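Local atomic coordinates of Myo-inositol phosphohydrolase (Mitsuokella multacida, PDB entry 4WU3), a protein that probably removes phosphate groups from inositol hexakisphosphate (phytate), as a protein tyrosine phosphatase-like enzyme, and binds inositol tetrakisphosphate. Residues A[95-99]-A[100-104]; A[126-130]-A[131-135]; A[400-403]-A[404-407]; A[552-555]-A[556-560]. The protein carries 2 engineered substitutions. All coordinates share one frame; numbering follows the deposited sequence.

Contact 1 of 4, residues A[95-99]-A[100-104]; sequences SCFSE and KELEA
Glu-101 reaches back from the first turn of helix 99-108 to the backbone of Ser-98, the N-cap residue. Its OE1 accepts from Ser-98 N at 2.8 Å. The bond is nearly straight, 169° at the hydrogen, and meets the anti side of the carboxylate, slightly out of its plane. CG sits anti to the carbonyl carbon (chi1 -68°), and an extended chain beyond it brings OE1 to that N-H. In return, Ser-98 OG accepts from Glu-101 N at 3.2 Å. These two bonds form a capping box. Glu-101 OE2 forms a salt bridge with Arg-54 and a hydrogen bond with Gln-59, while Asp-56 bonds to Ser-98 OG. With an alanine in place of Glu-101, Ser-98 N would probably lose its acceptor and Arg-54 a salt-bridge partner.

Glu-99 takes the largest share of the contact, although its side chain stays partly exposed. Its carbonyl O accepts from Glu-103 N at 3.0 Å, one helical turn on. Their side chains run across each other, with Glu-99 CG 3.7 Å from Glu-103 OE2. The carboxylate planes are 36° apart. Arg-193 pairs with Glu-99, and His-202 bonds to Glu-103.

Phe-97 and Leu-102 close the turn on its apolar side. Leu-102 CB lies 3.8 Å from Phe-97 CD1, and Leu-102 CD1 sits over one ring face, toward the rim. Pairing the residue before the N-cap with the fourth helical residue is a hydrophobic staple.

Capping box and staple together hold the helix start. Glu-99 OE2 and Glu-103 OE2 are 4.4 Å apart, and their outside partners probably offset the repulsion.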
loop_
_atom_site.group_PDB
_atom_site.type_symbol
_atom_site.label_atom_id
_atom_site.label_comp_id
_atom_site.label_asym_id
_atom_site.label_seq_id
_atom_site.Cartn_x
_atom_site.Cartn_y
_atom_site.Cartn_z
ATOM N N SER A 95 15.517 19.116 2.144
ATOM C CA SER A 95 14.486 19.326 1.149
ATOM C C SER A 95 15.114 19.742 -0.169
ATOM O O SER A 95 16.317 19.976 -0.260
ATOM C CB SER A 95 13.603 20.485 1.588
ATOM O OG SER A 95 14.298 21.724 1.420
ATOM N N CYS A 96 14.283 19.903 -1.186
ATOM C CA CYS A 96 14.769 20.475 -2.402
ATOM C C CYS A 96 15.226 21.893 -2.089
ATOM O O CYS A 96 14.873 22.450 -1.053
ATOM C CB CYS A 96 13.700 20.431 -3.496
ATOM S SG CYS A 96 12.178 21.315 -3.142
ATOM N N PHE A 97 16.031 22.454 -2.985
ATOM C CA PHE A 97 16.702 23.728 -2.764
ATOM C C PHE A 97 16.634 24.636 -3.995
ATOM O O PHE A 97 16.676 24.167 -5.149
ATOM C CB PHE A 97 18.180 23.503 -2.373
ATOM C CG PHE A 97 18.883 22.426 -3.177
ATOM C CD1 PHE A 97 19.259 22.650 -4.492
ATOM C CD2 PHE A 97 19.177 21.191 -2.606
ATOM C CE1 PHE A 97 19.894 21.663 -5.227
ATOM C CE2 PHE A 97 19.825 20.202 -3.333
ATOM C CZ PHE A 97 20.181 20.436 -4.647
ATOM N N SER A 98 16.518 25.940 -3.739
ATOM C CA SER A 98 16.730 26.951 -4.765
ATOM C C SER A 98 18.222 27.046 -5.055
ATOM O O SER A 98 19.047 26.402 -4.396
ATOM C CB SER A 98 16.214 28.317 -4.297
ATOM O OG SER A 98 17.134 28.926 -3.406
ATOM N N GLU A 99 18.586 27.853 -6.038
ATOM C CA GLU A 99 19.996 28.000 -6.384
ATOM C C GLU A 99 20.808 28.621 -5.236
ATOM O O GLU A 99 21.889 28.152 -4.916
ATOM C CB GLU A 99 20.133 28.851 -7.639
ATOM C CG GLU A 99 21.525 28.851 -8.222
ATOM C CD GLU A 99 21.588 29.601 -9.539
ATOM O OE1 GLU A 99 20.819 30.569 -9.702
ATOM O OE2 GLU A 99 22.405 29.234 -10.403
ATOM N N LYS A 100 20.293 29.683 -4.624
ATOM C CA LYS A 100 20.973 30.284 -3.473
ATOM C C LYS A 100 21.060 29.319 -2.286
ATOM O O LYS A 100 22.009 29.374 -1.498
ATOM C CB LYS A 100 20.284 31.578 -3.045
ATOM C CG LYS A 100 20.428 32.718 -4.044
ATOM C CD LYS A 100 19.848 34.017 -3.504
ATOM C CE LYS A 100 19.718 35.064 -4.600
ATOM N NZ LYS A 100 21.046 35.409 -5.152
ATOM N N GLU A 101 20.080 28.433 -2.142
ATOM C CA GLU A 101 20.152 27.445 -1.059
ATOM C C GLU A 101 21.227 26.403 -1.361
ATOM O O GLU A 101 21.928 25.945 -0.460
ATOM C CB GLU A 101 18.789 26.795 -0.806
ATOM C CG GLU A 101 17.770 27.768 -0.220
ATOM C CD GLU A 101 16.357 27.222 -0.180
ATOM O OE1 GLU A 101 15.966 26.439 -1.083
ATOM O OE2 GLU A 101 15.627 27.606 0.763
ATOM N N LEU A 102 21.381 26.041 -2.630
ATOM C CA LEU A 102 22.477 25.152 -3.003
ATOM C C LEU A 102 23.808 25.829 -2.676
ATOM O O LEU A 102 24.715 25.204 -2.111
ATOM C CB LEU A 102 22.424 24.766 -4.481
ATOM C CG LEU A 102 23.619 23.947 -4.994
ATOM C CD1 LEU A 102 23.724 22.603 -4.290
ATOM C CD2 LEU A 102 23.566 23.736 -6.496
ATOM N N GLU A 103 23.916 27.112 -3.012
ATOM C CA GLU A 103 25.152 27.862 -2.759
ATOM C C GLU A 103 25.480 27.851 -1.263
ATOM O O GLU A 103 26.636 27.651 -0.875
ATOM C CB GLU A 103 25.048 29.281 -3.320
ATOM C CG GLU A 103 25.196 29.322 -4.836
ATOM C CD GLU A 103 24.603 30.570 -5.475
ATOM O OE1 GLU A 103 24.302 31.551 -4.759
ATOM O OE2 GLU A 103 24.433 30.564 -6.710
ATOM N N ALA A 104 24.458 28.007 -0.427
ATOM C CA ALA A 104 24.638 27.902 1.014
ATOM C C ALA A 104 25.088 26.497 1.436
ATOM O O ALA A 104 25.927 26.351 2.339
ATOM C CB ALA A 104 23.358 28.278 1.737
#

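Contact 2 of 4, residues A[126-130]-A[131-135]; sequences HGYLN and GTAVS
Thr-132 O is gripped twice by the facing strand. Leu-129 N donates to it at 2.9 Å. Tyr-128 CA adds a CA-H...O contact at 3.3 Å. Thr-132 N donates back to Leu-129 O. Between them Asn-130 and Gly-131 make a type II' turn. Asn-130 takes the positive phi (51°) that its first corner needs. Farther along, Gly-127 and Val-134 exchange two more backbone bonds, and the result is a tight antiparallel hairpin.

Tyr-128, Ala-133, His-126 and Ser-135 share one face. Tyr-128 CG lies anti to the carbonyl carbon (chi1 -68°), and this sets the ring beside Thr-132 O and Ala-133, with its hydroxyl pointing away from the turn towards Phe-97. Gly-131 O meets the ring edge near its plane, 3.8 Å from Tyr-128 CD2. Ala-133 CB approaches Tyr-128 CE2 obliquely at 3.7 Å. The ring hydroxyl bonds to Phe-97 O. A phenylalanine in place of Tyr-128 would probably leave that carbonyl without its hydroxyl partner. At the far end, His-126 CB and Ser-135 CB touch at 3.7 Å. His-126 NE2 bonds to Asp-120, and Ser-135 OG to Asp-53.

The other face is apolar at Leu-129 and Val-134. Their side chains cross at about a right angle, with Leu-129 CD1 4.1 Å from Val-134 CG1.

Strands 49-54 and 192-193 flank the hairpin in a four-stranded antiparallel sheet. The chemistry is divided: backbone bonds hold the two strands together, while the polar ends of His-126, Tyr-128 and Ser-135 bind the hairpin to neighbouring parts of the fold.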
loop_
_atom_site.group_PDB
_atom_site.type_symbol
_atom_site.label_atom_id
_atom_site.label_comp_id
_atom_site.label_asym_id
_atom_site.label_seq_id
_atom_site.Cartn_x
_atom_site.Cartn_y
_atom_site.Cartn_z
ATOM N N HIS A 126 10.758 18.361 -12.274
ATOM C CA HIS A 126 11.149 19.602 -11.631
ATOM C C HIS A 126 12.298 20.249 -12.366
ATOM O O HIS A 126 12.944 19.641 -13.223
ATOM C CB HIS A 126 11.560 19.347 -10.173
ATOM C CG HIS A 126 12.703 18.398 -10.027
ATOM N ND1 HIS A 126 12.549 17.029 -10.107
ATOM C CD2 HIS A 126 14.022 18.616 -9.810
ATOM C CE1 HIS A 126 13.723 16.446 -9.939
ATOM N NE2 HIS A 126 14.633 17.386 -9.751
ATOM N N GLY A 127 12.559 21.493 -12.007
ATOM C CA GLY A 127 13.658 22.228 -12.597
ATOM C C GLY A 127 13.792 23.611 -11.989
ATOM O O GLY A 127 13.297 23.863 -10.882
ATOM N N TYR A 128 14.463 24.501 -12.723
ATOM C CA TYR A 128 14.783 25.832 -12.225
ATOM C C TYR A 128 14.436 26.914 -13.251
ATOM O O TYR A 128 14.672 26.744 -14.456
ATOM C CB TYR A 128 16.260 25.901 -11.818
ATOM C CG TYR A 128 16.563 25.058 -10.590
ATOM C CD1 TYR A 128 16.865 23.706 -10.707
ATOM C CD2 TYR A 128 16.513 25.607 -9.313
ATOM C CE1 TYR A 128 17.111 22.937 -9.590
ATOM C CE2 TYR A 128 16.757 24.845 -8.192
ATOM C CZ TYR A 128 17.053 23.504 -8.335
ATOM O OH TYR A 128 17.291 22.718 -7.212
ATOM N N LEU A 129 13.824 27.991 -12.753
ATOM C CA LEU A 129 13.646 29.233 -13.500
ATOM C C LEU A 129 14.485 30.298 -12.821
ATOM O O LEU A 129 14.151 30.756 -11.727
ATOM C CB LEU A 129 12.186 29.671 -13.498
ATOM C CG LEU A 129 11.193 28.671 -14.077
ATOM C CD1 LEU A 129 9.791 29.254 -14.019
ATOM C CD2 LEU A 129 11.567 28.320 -15.509
ATOM N N ASN A 130 15.572 30.695 -13.473
ATOM C CA ASN A 130 16.680 31.357 -12.783
ATOM C C ASN A 130 17.057 30.503 -11.568
ATOM O O ASN A 130 17.353 29.321 -11.725
ATOM C CB ASN A 130 16.323 32.801 -12.422
ATOM C CG ASN A 130 16.338 33.719 -13.635
ATOM O OD1 ASN A 130 16.528 33.264 -14.771
ATOM N ND2 ASN A 130 16.134 35.015 -13.404
ATOM N N GLY A 131 17.025 31.066 -10.367
ATOM C CA GLY A 131 17.351 30.297 -9.173
ATOM C C GLY A 131 16.159 29.662 -8.459
ATOM O O GLY A 131 16.335 28.910 -7.508
ATOM N N THR A 132 14.946 29.968 -8.912
ATOM C CA THR A 132 13.741 29.475 -8.265
ATOM C C THR A 132 13.451 28.029 -8.672
ATOM O O THR A 132 13.474 27.688 -9.861
ATOM C CB THR A 132 12.507 30.314 -8.642
ATOM O OG1 THR A 132 12.746 31.706 -8.370
ATOM C CG2 THR A 132 11.288 29.829 -7.854
ATOM N N ALA A 133 13.184 27.178 -7.687
ATOM C CA ALA A 133 12.879 25.784 -7.975
ATOM C C ALA A 133 11.396 25.623 -8.192
ATOM O O ALA A 133 10.581 26.071 -7.387
ATOM C CB ALA A 133 13.349 24.871 -6.854
ATOM N N VAL A 134 11.061 24.965 -9.292
ATOM C CA VAL A 134 9.671 24.695 -9.639
ATOM C C VAL A 134 9.484 23.224 -9.977
ATOM O O VAL A 134 10.443 22.521 -10.304
ATOM C CB VAL A 134 9.245 25.529 -10.853
ATOM C CG1 VAL A 134 9.475 27.001 -10.574
ATOM C CG2 VAL A 134 10.013 25.083 -12.086
ATOM N N SER A 135 8.247 22.756 -9.907
ATOM C CA SER A 135 7.958 21.368 -10.250
ATOM C C SER A 135 6.532 21.237 -10.731
ATOM O O SER A 135 5.718 22.107 -10.493
ATOM C CB SER A 135 8.181 20.443 -9.041
ATOM O OG SER A 135 7.197 20.659 -8.043
#

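Contact 3 of 4, residues A[400-403]-A[404-407]; sequences ELQA and MLPV
Met-404 folds back on the carbonyl of Glu-400, one turn earlier in helix 398-411. This helix follows strand 390-393 of a five-stranded mixed sheet. Met-404 N donates to Glu-400 O at 3.1 Å, and Met-404 CG lies 3.4 Å from the same oxygen. Beyond CG the Met-404 chain runs straight and then bends at the sulfur. It is buried and packs on Pro-353. Glu-400 and Leu-401 are buried too. Glu-400 OE1 bonds to Ser-397 and Thr-346, and Leu-401 touches Phe-396 and Asn-500. These three residues make the tight part.

Gln-402, Leu-405, Pro-406 and Val-407 are partly exposed to exposed. Leu-405 N still donates to Leu-401 O, at 3.1 Å, and Leu-405 CG rests against that oxygen at 3.5 Å. Gln-402 and Leu-405 lie side by side, pointing the same way, with Gln-402 OE1 3.8 Å from Leu-405 CD1. A bend in the Gln-402 chain (chi2 -59°) turns the amide back. Gln-402 is nevertheless tethered, for NE2 bonds to Asn-398 and Asn-500. Val-407 CG2 touches Ala-403 O only lightly, at 3.8 Å.

Pro-406, on the exposed side, alters the backbone there. Its N carries no hydrogen, and its CD stands 3.1 Å from Gln-402 O, where a helical donor would normally come. The helix is kinked here. The chemistry implies that one main-chain bond is given up at the solvent side, while the bonds of Met-404 and Leu-405 keep the preceding turn intact.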
loop_
_atom_site.group_PDB
_atom_site.type_symbol
_atom_site.label_atom_id
_atom_site.label_comp_id
_atom_site.label_asym_id
_atom_site.label_seq_id
_atom_site.Cartn_x
_atom_site.Cartn_y
_atom_site.Cartn_z
ATOM N N GLU A 400 3.371 -16.212 -47.786
ATOM C CA GLU A 400 3.198 -14.785 -48.004
ATOM C C GLU A 400 4.463 -14.200 -48.600
ATOM O O GLU A 400 4.409 -13.270 -49.389
ATOM C CB GLU A 400 2.818 -14.085 -46.711
ATOM C CG GLU A 400 1.404 -14.409 -46.273
ATOM C CD GLU A 400 1.153 -14.054 -44.831
ATOM O OE1 GLU A 400 1.895 -14.551 -43.957
ATOM O OE2 GLU A 400 0.205 -13.286 -44.577
ATOM N N LEU A 401 5.607 -14.759 -48.245
ATOM C CA LEU A 401 6.833 -14.314 -48.881
ATOM C C LEU A 401 6.788 -14.638 -50.373
ATOM O O LEU A 401 7.187 -13.813 -51.196
ATOM C CB LEU A 401 8.063 -14.946 -48.250
ATOM C CG LEU A 401 9.362 -14.531 -48.937
ATOM C CD1 LEU A 401 9.636 -13.045 -48.777
ATOM C CD2 LEU A 401 10.511 -15.346 -48.383
ATOM N N GLN A 402 6.284 -15.820 -50.716
ATOM C CA GLN A 402 6.196 -16.219 -52.129
ATOM C C GLN A 402 5.326 -15.244 -52.911
ATOM O O GLN A 402 5.630 -14.929 -54.058
ATOM C CB GLN A 402 5.653 -17.646 -52.291
ATOM C CG GLN A 402 6.507 -18.723 -51.631
ATOM C CD GLN A 402 7.935 -18.764 -52.165
ATOM O OE1 GLN A 402 8.170 -18.621 -53.364
ATOM N NE2 GLN A 402 8.890 -18.966 -51.273
ATOM N N ALA A 403 4.253 -14.758 -52.301
ATOM C CA ALA A 403 3.373 -13.808 -52.974
ATOM C C ALA A 403 4.015 -12.425 -53.141
ATOM O O ALA A 403 3.746 -11.732 -54.122
ATOM C CB ALA A 403 2.056 -13.687 -52.230
ATOM N N MET A 404 4.844 -12.017 -52.181
ATOM C CA MET A 404 5.523 -10.716 -52.253
ATOM C C MET A 404 6.562 -10.685 -53.363
ATOM O O MET A 404 6.800 -9.654 -53.981
ATOM C CB MET A 404 6.265 -10.425 -50.964
ATOM C CG MET A 404 5.410 -9.997 -49.799
ATOM S SD MET A 404 6.442 -9.696 -48.351
ATOM C CE MET A 404 7.753 -8.730 -49.070
ATOM N N LEU A 405 7.200 -11.824 -53.582
ATOM C CA LEU A 405 8.344 -11.903 -54.477
ATOM C C LEU A 405 8.116 -11.311 -55.862
ATOM O O LEU A 405 8.871 -10.451 -56.283
ATOM C CB LEU A 405 8.806 -13.351 -54.606
ATOM C CG LEU A 405 9.785 -13.777 -53.520
ATOM C CD1 LEU A 405 10.012 -15.279 -53.591
ATOM C CD2 LEU A 405 11.093 -13.015 -53.689
ATOM N N PRO A 406 7.092 -11.784 -56.589
ATOM C CA PRO A 406 6.899 -11.249 -57.939
ATOM C C PRO A 406 6.541 -9.773 -57.929
ATOM O O PRO A 406 6.933 -9.043 -58.834
ATOM C CB PRO A 406 5.732 -12.079 -58.497
ATOM C CG PRO A 406 5.046 -12.645 -57.303
ATOM C CD PRO A 406 6.107 -12.826 -56.256
ATOM N N VAL A 407 5.799 -9.334 -56.916
ATOM C CA VAL A 407 5.411 -7.934 -56.827
ATOM C C VAL A 407 6.643 -7.051 -56.667
ATOM O O VAL A 407 6.807 -6.069 -57.395
ATOM C CB VAL A 407 4.420 -7.687 -55.673
ATOM C CG1 VAL A 407 4.134 -6.203 -55.514
ATOM C CG2 VAL A 407 3.120 -8.428 -55.931
#

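Contact 4 of 4, residues A[552-555]-A[556-560]; sequences AMYD and MMKNP
Residues 552-558 form the last two turns of helix 545-558, and the chain leaves helical angles at Asn-559. The i to i+4 bonds run on to the end: Met-556 N to Ala-552 O, Met-557 N to Met-553 O, Lys-558 N to Tyr-554 O, and Asn-559 N to Asp-555 O at 2.9 Å.

Tyr-554 and Lys-558 lie alongside each other and point the same way. Lys-558 CG sits over one ring face, 4.0 Å from the Tyr-554 ring centroid and 20° off the normal. This is a CH-pi contact. Bends at chi2 (-80°) and chi3 (-72°) keep the lysine chain against the ring. Lys-558 CD is 3.7 Å from Tyr-554 CE1, and Lys-558 CE is 3.8 Å from Tyr-554 OH.

The helix follows the loop that begins at Ser-540 and lines the inositol tetrakisphosphate pocket. The last pocket residues of that run, Gly-545 and Arg-546, already belong to its first turn. This strand, loop and helix order is that of the phosphatase P-loop, and the present turns are at the far end of that helix.

Asp-555 and Asn-559 join across the final turn. Asn-559 ND2 makes a weak bond to Asp-555 OD1 at 3.2 Å, with amide and carboxylate planes perpendicular. A second weak bond runs from Asn-559 ND2 to Asp-555 O at 3.4 Å. Stronger ties hold the carboxylate: Arg-570 forms a salt bridge with OD1, and Gln-571 bonds to OD2. Asn-559 OD1 bonds to Lys-383.

Towards the neighbouring helices, Met-556 CE is 4.3 Å from Ala-552 CB. Met-556 packs against helices 564-573 and 593-613, and Met-557 against helix 517-529.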
loop_
_atom_site.group_PDB
_atom_site.type_symbol
_atom_site.label_atom_id
_atom_site.label_comp_id
_atom_site.label_asym_id
_atom_site.label_seq_id
_atom_site.Cartn_x
_atom_site.Cartn_y
_atom_site.Cartn_z
ATOM N N ALA A 552 8.828 6.175 -42.499
ATOM C CA ALA A 552 8.722 7.624 -42.442
ATOM C C ALA A 552 10.096 8.283 -42.302
ATOM O O ALA A 552 10.338 9.350 -42.865
ATOM C CB ALA A 552 7.816 8.034 -41.287
ATOM N N MET A 553 10.994 7.656 -41.548
ATOM C CA MET A 553 12.339 8.203 -41.377
ATOM C C MET A 553 13.149 8.132 -42.671
ATOM O O MET A 553 13.879 9.063 -43.013
ATOM C CB MET A 553 13.080 7.467 -40.264
ATOM C CG MET A 553 12.696 7.930 -38.873
ATOM S SD MET A 553 13.707 7.156 -37.613
ATOM C CE MET A 553 12.758 5.692 -37.208
ATOM N N TYR A 554 13.033 7.015 -43.377
ATOM C CA TYR A 554 13.706 6.854 -44.653
ATOM C C TYR A 554 13.116 7.802 -45.705
ATOM O O TYR A 554 13.854 8.459 -46.434
ATOM C CB TYR A 554 13.598 5.399 -45.110
ATOM C CG TYR A 554 14.384 5.069 -46.353
ATOM C CD1 TYR A 554 15.726 5.397 -46.456
ATOM C CD2 TYR A 554 13.794 4.403 -47.411
ATOM C CE1 TYR A 554 16.452 5.089 -47.588
ATOM C CE2 TYR A 554 14.517 4.086 -48.545
ATOM C CZ TYR A 554 15.845 4.431 -48.628
ATOM O OH TYR A 554 16.564 4.118 -49.766
ATOM N N ASP A 555 11.788 7.872 -45.783
ATOM C CA ASP A 555 11.121 8.806 -46.677
ATOM C C ASP A 555 11.691 10.217 -46.477
ATOM O O ASP A 555 12.114 10.862 -47.441
ATOM C CB ASP A 555 9.613 8.784 -46.426
ATOM C CG ASP A 555 8.795 9.401 -47.573
ATOM O OD1 ASP A 555 9.381 9.959 -48.534
ATOM O OD2 ASP A 555 7.543 9.331 -47.504
ATOM N N MET A 556 11.717 10.680 -45.226
ATOM C CA MET A 556 12.207 12.019 -44.901
ATOM C C MET A 556 13.629 12.197 -45.377
ATOM O O MET A 556 13.977 13.230 -45.963
ATOM C CB MET A 556 12.229 12.261 -43.392
ATOM C CG MET A 556 10.901 12.596 -42.768
ATOM S SD MET A 556 11.070 12.713 -40.977
ATOM C CE MET A 556 9.549 11.915 -40.496
ATOM N N MET A 557 14.464 11.214 -45.068
ATOM C CA MET A 557 15.876 11.294 -45.403
ATOM C C MET A 557 16.051 11.542 -46.898
ATOM O O MET A 557 16.902 12.322 -47.301
ATOM C CB MET A 557 16.613 10.010 -44.989
ATOM C CG MET A 557 16.843 9.867 -43.485
ATOM S SD MET A 557 17.399 8.221 -42.982
ATOM C CE MET A 557 19.098 8.241 -43.554
ATOM N N LYS A 558 15.241 10.872 -47.711
ATOM C CA LYS A 558 15.393 10.904 -49.169
ATOM C C LYS A 558 14.665 12.096 -49.785
ATOM O O LYS A 558 14.999 12.540 -50.873
ATOM C CB LYS A 558 14.846 9.606 -49.784
ATOM C CG LYS A 558 15.461 8.327 -49.228
ATOM C CD LYS A 558 16.813 8.031 -49.850
ATOM C CE LYS A 558 16.667 7.578 -51.297
ATOM N NZ LYS A 558 17.978 7.219 -51.900
ATOM N N ASN A 559 13.673 12.615 -49.070
ATOM C CA ASN A 559 12.849 13.698 -49.577
ATOM C C ASN A 559 12.692 14.786 -48.529
ATOM O O ASN A 559 11.586 15.052 -48.067
ATOM C CB ASN A 559 11.476 13.163 -49.973
ATOM C CG ASN A 559 11.554 12.158 -51.100
ATOM O OD1 ASN A 559 11.691 12.521 -52.259
ATOM N ND2 ASN A 559 11.489 10.892 -50.764
ATOM N N PRO A 560 13.810 15.420 -48.149
ATOM C CA PRO A 560 13.796 16.425 -47.087
ATOM C C PRO A 560 13.004 17.690 -47.460
ATOM O O PRO A 560 12.691 18.503 -46.590
ATOM C CB PRO A 560 15.284 16.724 -46.865
ATOM C CG PRO A 560 15.963 16.309 -48.124
ATOM C CD PRO A 560 15.161 15.183 -48.688
#

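The four contacts follow one another along the chain without overlap. Contacts 1 and 2 are neighbours, their centres 11 Å apart. They touch at several points, among them the bond of Glu-99 N to Gly-131 O, so the start of helix 99-108 rests on the turn of hairpin 126-135. Contacts 3 and 4 have centres 25 Å apart and do not touch. Contacts 1 and 3 are about 65 Å apart, centre to centre, on opposite sides of the chain's centre. Helix 99-108 follows strand 91-94 of one five-stranded mixed sheet; helices 398-411 and 545-558 follow strands 390-393 and 535-539 of a second. This matches a protein with two phosphatase-like sequence ranges in one chain.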